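Glutathione S-transferase (Burkholderia glumae, PDB 4ISD) binds glutathione and, as a glutathione transferase homolog, probably conjugates it to electrophilic substrates. Local coordinates at the interface of chains A and B. Sequence-based numbering; all coordinates share one arbitrary frame. Chains: chain A/B, Glutathione S-transferase.

Contact 1: the interface of chains A and B. Residues chain A 99, 102-103, 106; chain B 69-72.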
loop_
_atom_site.group_PDB
_atom_site.type_symbol
_atom_site.label_atom_id
_atom_site.label_comp_id
_atom_site.label_asym_id
_atom_site.label_seq_id
_atom_site.Cartn_x
_atom_site.Cartn_y
_atom_site.Cartn_z
ATOM N N GLU A 99 11.321 6.227 -11.841
ATOM C CA GLU A 99 11.750 4.905 -11.386
ATOM C C GLU A 99 11.994 4.870 -9.879
ATOM O O GLU A 99 11.663 3.890 -9.202
ATOM C CB GLU A 99 13.008 4.454 -12.123
ATOM C CG GLU A 99 12.765 4.075 -13.571
ATOM C CD GLU A 99 13.982 3.446 -14.221
ATOM O OE1 GLU A 99 15.027 3.329 -13.543
ATOM O OE2 GLU A 99 13.891 3.069 -15.410
ATOM N N ALA A 102 8.757 4.859 -7.976
ATOM C CA ALA A 102 8.147 3.530 -7.980
ATOM C C ALA A 102 8.798 2.611 -6.929
ATOM O O ALA A 102 8.123 1.758 -6.328
ATOM C CB ALA A 102 8.176 2.899 -9.397
ATOM N N LEU A 103 10.095 2.806 -6.687
ATOM C CA LEU A 103 10.798 1.977 -5.710
ATOM C C LEU A 103 10.419 2.325 -4.263
ATOM O O LEU A 103 10.349 1.440 -3.388
ATOM C CB LEU A 103 12.312 2.058 -5.910
ATOM C CG LEU A 103 12.774 1.467 -7.237
ATOM C CD1 LEU A 103 14.272 1.472 -7.350
ATOM C CD2 LEU A 103 12.220 0.055 -7.400
ATOM N N GLN A 106 7.022 0.885 -3.819
ATOM C CA GLN A 106 7.265 -0.523 -3.526
ATOM C C GLN A 106 7.679 -0.789 -2.072
ATOM O O GLN A 106 7.136 -1.684 -1.421
ATOM C CB GLN A 106 8.325 -1.085 -4.454
ATOM C CG GLN A 106 8.895 -2.400 -3.969
ATOM C CD GLN A 106 9.895 -2.975 -4.948
ATOM O OE1 GLN A 106 9.573 -3.886 -5.729
ATOM N NE2 GLN A 106 11.120 -2.436 -4.924
ATOM N N PHE B 69 14.210 -2.077 -16.059
ATOM C CA PHE B 69 13.678 -1.765 -14.736
ATOM C C PHE B 69 12.752 -2.864 -14.206
ATOM O O PHE B 69 11.884 -3.348 -14.933
ATOM C CB PHE B 69 12.942 -0.424 -14.793
ATOM C CG PHE B 69 12.343 -0.002 -13.489
ATOM C CD1 PHE B 69 13.148 0.355 -12.427
ATOM C CD2 PHE B 69 10.970 0.052 -13.326
ATOM C CE1 PHE B 69 12.598 0.756 -11.214
ATOM C CE2 PHE B 69 10.413 0.451 -12.121
ATOM C CZ PHE B 69 11.233 0.805 -11.062
ATOM N N THR B 70 12.934 -3.266 -12.947
ATOM C CA THR B 70 12.058 -4.281 -12.348
ATOM C C THR B 70 11.378 -3.786 -11.085
ATOM O O THR B 70 11.938 -2.967 -10.349
ATOM C CB THR B 70 12.786 -5.607 -12.026
ATOM O OG1 THR B 70 13.776 -5.385 -11.012
ATOM C CG2 THR B 70 13.429 -6.189 -13.275
ATOM N N LEU B 71 10.176 -4.306 -10.822
ATOM C CA LEU B 71 9.329 -3.750 -9.769
ATOM C C LEU B 71 8.310 -4.755 -9.220
ATOM O O LEU B 71 7.563 -5.397 -9.973
ATOM C CB LEU B 71 8.621 -2.499 -10.300
ATOM C CG LEU B 71 7.694 -1.694 -9.401
ATOM C CD1 LEU B 71 8.501 -1.013 -8.290
ATOM C CD2 LEU B 71 6.922 -0.674 -10.245
ATOM N N SER B 72 8.284 -4.886 -7.900
ATOM C CA SER B 72 7.310 -5.744 -7.238
ATOM C C SER B 72 6.271 -4.898 -6.490
ATOM O O SER B 72 6.432 -3.672 -6.399
ATOM C CB SER B 72 8.022 -6.730 -6.306
ATOM O OG SER B 72 8.520 -7.842 -7.047
#
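The ring of B:Phe69 lies against A:Glu99 at one end of this patch, where strand 69-72 of chain B runs along helix 98-113 of chain A. It is a helix-against-strand part of the subunit interface of a glutathione transferase dimer, apolar through most of its length and polar at one end. Carboxylate and ring are stacked with their planes 18° apart, and the two side chains run antiparallel alongside each other. The whole length of the glutamate takes part: CB sits near the ring's CE1, CG rides 3.9 Å above the ring plane towards the rim, and the carboxylate carbon CD of A:Glu99 comes to 3.7 Å from CD1 of B:Phe69. With CG anti to the carbonyl carbon and the chain straight beyond it, the glutamate can follow the ring in this way.

The far end of the phenylalanine reaches the helix itself. Its CZ is 3.6 Å from the backbone carbonyl O of A:Glu99 and also meets a methyl of A:Leu103, CD2, at 3.9 Å. B:Phe69 is thus packed by side chains from successive turns of the helix.

B:Leu71 enters two residues further along the strand. Its CG points away from its own backbone N (chi1 -179°), which carries the two methyls towards the helix: CD2 packs on CB of A:Ala102, while CD1 touches CB of A:Gln106 at 3.8 Å. B:Thr70, between the two apolar residues, contributes little.

Beyond this apolar stretch the contact turns polar. A:Gln106 extends its chain to the strand, and its amide oxygen OE1 accepts a hydrogen bond from the backbone N of B:Ser72. The bond is moderately straight and probably helps to hold the end of the strand against the helix. The donor is tilted 25° from the amide carbonyl plane, with B:Ser72 N 2.7 Å from A:Gln106 OE1.

Contact 2: the interface of chains A and B. Residues chain A 112-113, 116; chain B 112-113, 116.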
loop_
_atom_site.group_PDB
_atom_site.type_symbol
_atom_site.label_atom_id
_atom_site.label_comp_id
_atom_site.label_asym_id
_atom_site.label_seq_id
_atom_site.Cartn_x
_atom_site.Cartn_y
_atom_site.Cartn_z
ATOM N N ARG A 112 4.255 -2.529 4.691
ATOM C CA ARG A 112 2.909 -2.578 5.215
ATOM C C ARG A 112 2.182 -3.909 4.987
ATOM O O ARG A 112 1.101 -4.113 5.554
ATOM C CB ARG A 112 2.100 -1.449 4.586
ATOM C CG ARG A 112 2.447 -0.068 5.106
ATOM C CD ARG A 112 1.898 1.035 4.224
ATOM N NE ARG A 112 2.154 2.344 4.810
ATOM C CZ ARG A 112 3.353 2.932 4.857
ATOM N NH1 ARG A 112 4.431 2.323 4.346
ATOM N NH2 ARG A 112 3.476 4.133 5.425
ATOM N N SER A 113 2.738 -4.808 4.165
ATOM C CA SER A 113 2.007 -6.036 3.801
ATOM C C SER A 113 2.793 -7.347 3.953
ATOM O O SER A 113 2.315 -8.412 3.558
ATOM C CB SER A 113 1.497 -5.944 2.363
ATOM O OG SER A 113 2.586 -5.908 1.454
ATOM N N MET A 116 4.736 -10.078 8.782
ATOM C CA MET A 116 3.769 -10.373 9.836
ATOM C C MET A 116 4.327 -11.230 10.990
ATOM O O MET A 116 4.133 -10.878 12.158
ATOM C CB MET A 116 2.486 -10.973 9.248
ATOM C CG MET A 116 1.898 -10.153 8.110
ATOM S SD MET A 116 1.519 -8.457 8.603
ATOM C CE MET A 116 0.840 -7.789 7.087
ATOM N N ARG B 112 -4.714 -4.709 0.947
ATOM C CA ARG B 112 -3.417 -5.401 0.939
ATOM C C ARG B 112 -2.815 -5.619 2.320
ATOM O O ARG B 112 -1.873 -6.402 2.467
ATOM C CB ARG B 112 -2.416 -4.640 0.055
ATOM C CG ARG B 112 -2.582 -4.972 -1.420
ATOM C CD ARG B 112 -1.957 -3.953 -2.326
ATOM N NE ARG B 112 -2.135 -4.297 -3.737
ATOM C CZ ARG B 112 -3.224 -4.004 -4.449
ATOM N NH1 ARG B 112 -4.253 -3.378 -3.875
ATOM N NH2 ARG B 112 -3.292 -4.354 -5.731
ATOM N N SER B 113 -3.363 -4.939 3.327
ATOM C CA SER B 113 -2.760 -4.943 4.656
ATOM C C SER B 113 -3.788 -5.106 5.778
ATOM O O SER B 113 -3.496 -4.799 6.935
ATOM C CB SER B 113 -2.025 -3.634 4.887
ATOM O OG SER B 113 -2.966 -2.586 5.096
ATOM N N MET B 116 -6.759 -9.951 7.534
ATOM C CA MET B 116 -5.898 -11.121 7.660
ATOM C C MET B 116 -6.586 -12.376 8.222
ATOM O O MET B 116 -6.297 -13.484 7.773
ATOM C CB MET B 116 -4.609 -10.770 8.422
ATOM C CG MET B 116 -3.685 -9.757 7.688
ATOM S SD MET B 116 -3.139 -10.363 6.067
ATOM C CE MET B 116 -2.203 -8.971 5.407
#
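A:Ser113 and B:Ser113 face the opposite subunit where the two copies of helix 98-113 come to their C-terminal ends, close to the two-fold axis of the dimer. What meets here is chiefly backbone against small side chain, with a pair of methionines beyond.

The van der Waals contacts of the helix ends are reciprocal. CB of A:Ser113 rests at 3.4 Å from the carbonyl O of B:Arg112, and its twin has CB of B:Ser113 at 3.2 Å from the carbonyl O of A:Arg112. The serine methylene, not the hydroxyl, does the touching; OG occupies the position between its own backbone N and carbonyl carbon (chi1 66° in chain A, 73° in chain B). The small serine side chain probably allows the two backbones to come near each other. Each Arg112 gives the interface its main-chain carbonyl, while its long side chain heads away from the partner. Arg112 is also among the residues of the glutathione pocket, so it sits at both the subunit contact and a ligand-binding position.

The apolar contact is made by A:Met116 and B:Met116, which lie in loop just past the helix. Both chains bend at the second torsion, which turns the sulfur and terminal methyl towards the axis, and the two side chains cross at about a right angle. Both residues are poorly ordered, so the detail of this pairing should be read with caution. As modelled, the methyls meet end to end, CE of A:Met116 lying 3.7 Å from CE of B:Met116.

The C-alpha centres of contact 1 and contact 2 lie about 19 Å apart, and helix 98-113 of chain A runs through both. Contact 1 uses its first half against strand 69-72 of the partner's N-terminal domain; contact 2 uses its C-terminal end against the same end of the partner's helix. By the two-fold symmetry contact 1 recurs with the chains exchanged, whereas contact 2 brings equivalent residues together near the axis. Together they engage this helix along its course, consistent with the dimer usual in glutathione transferases. Ser74, two residues after strand 69-72, and Arg112 of contact 2 are glutathione-pocket residues, so the interface lies close to the pocket.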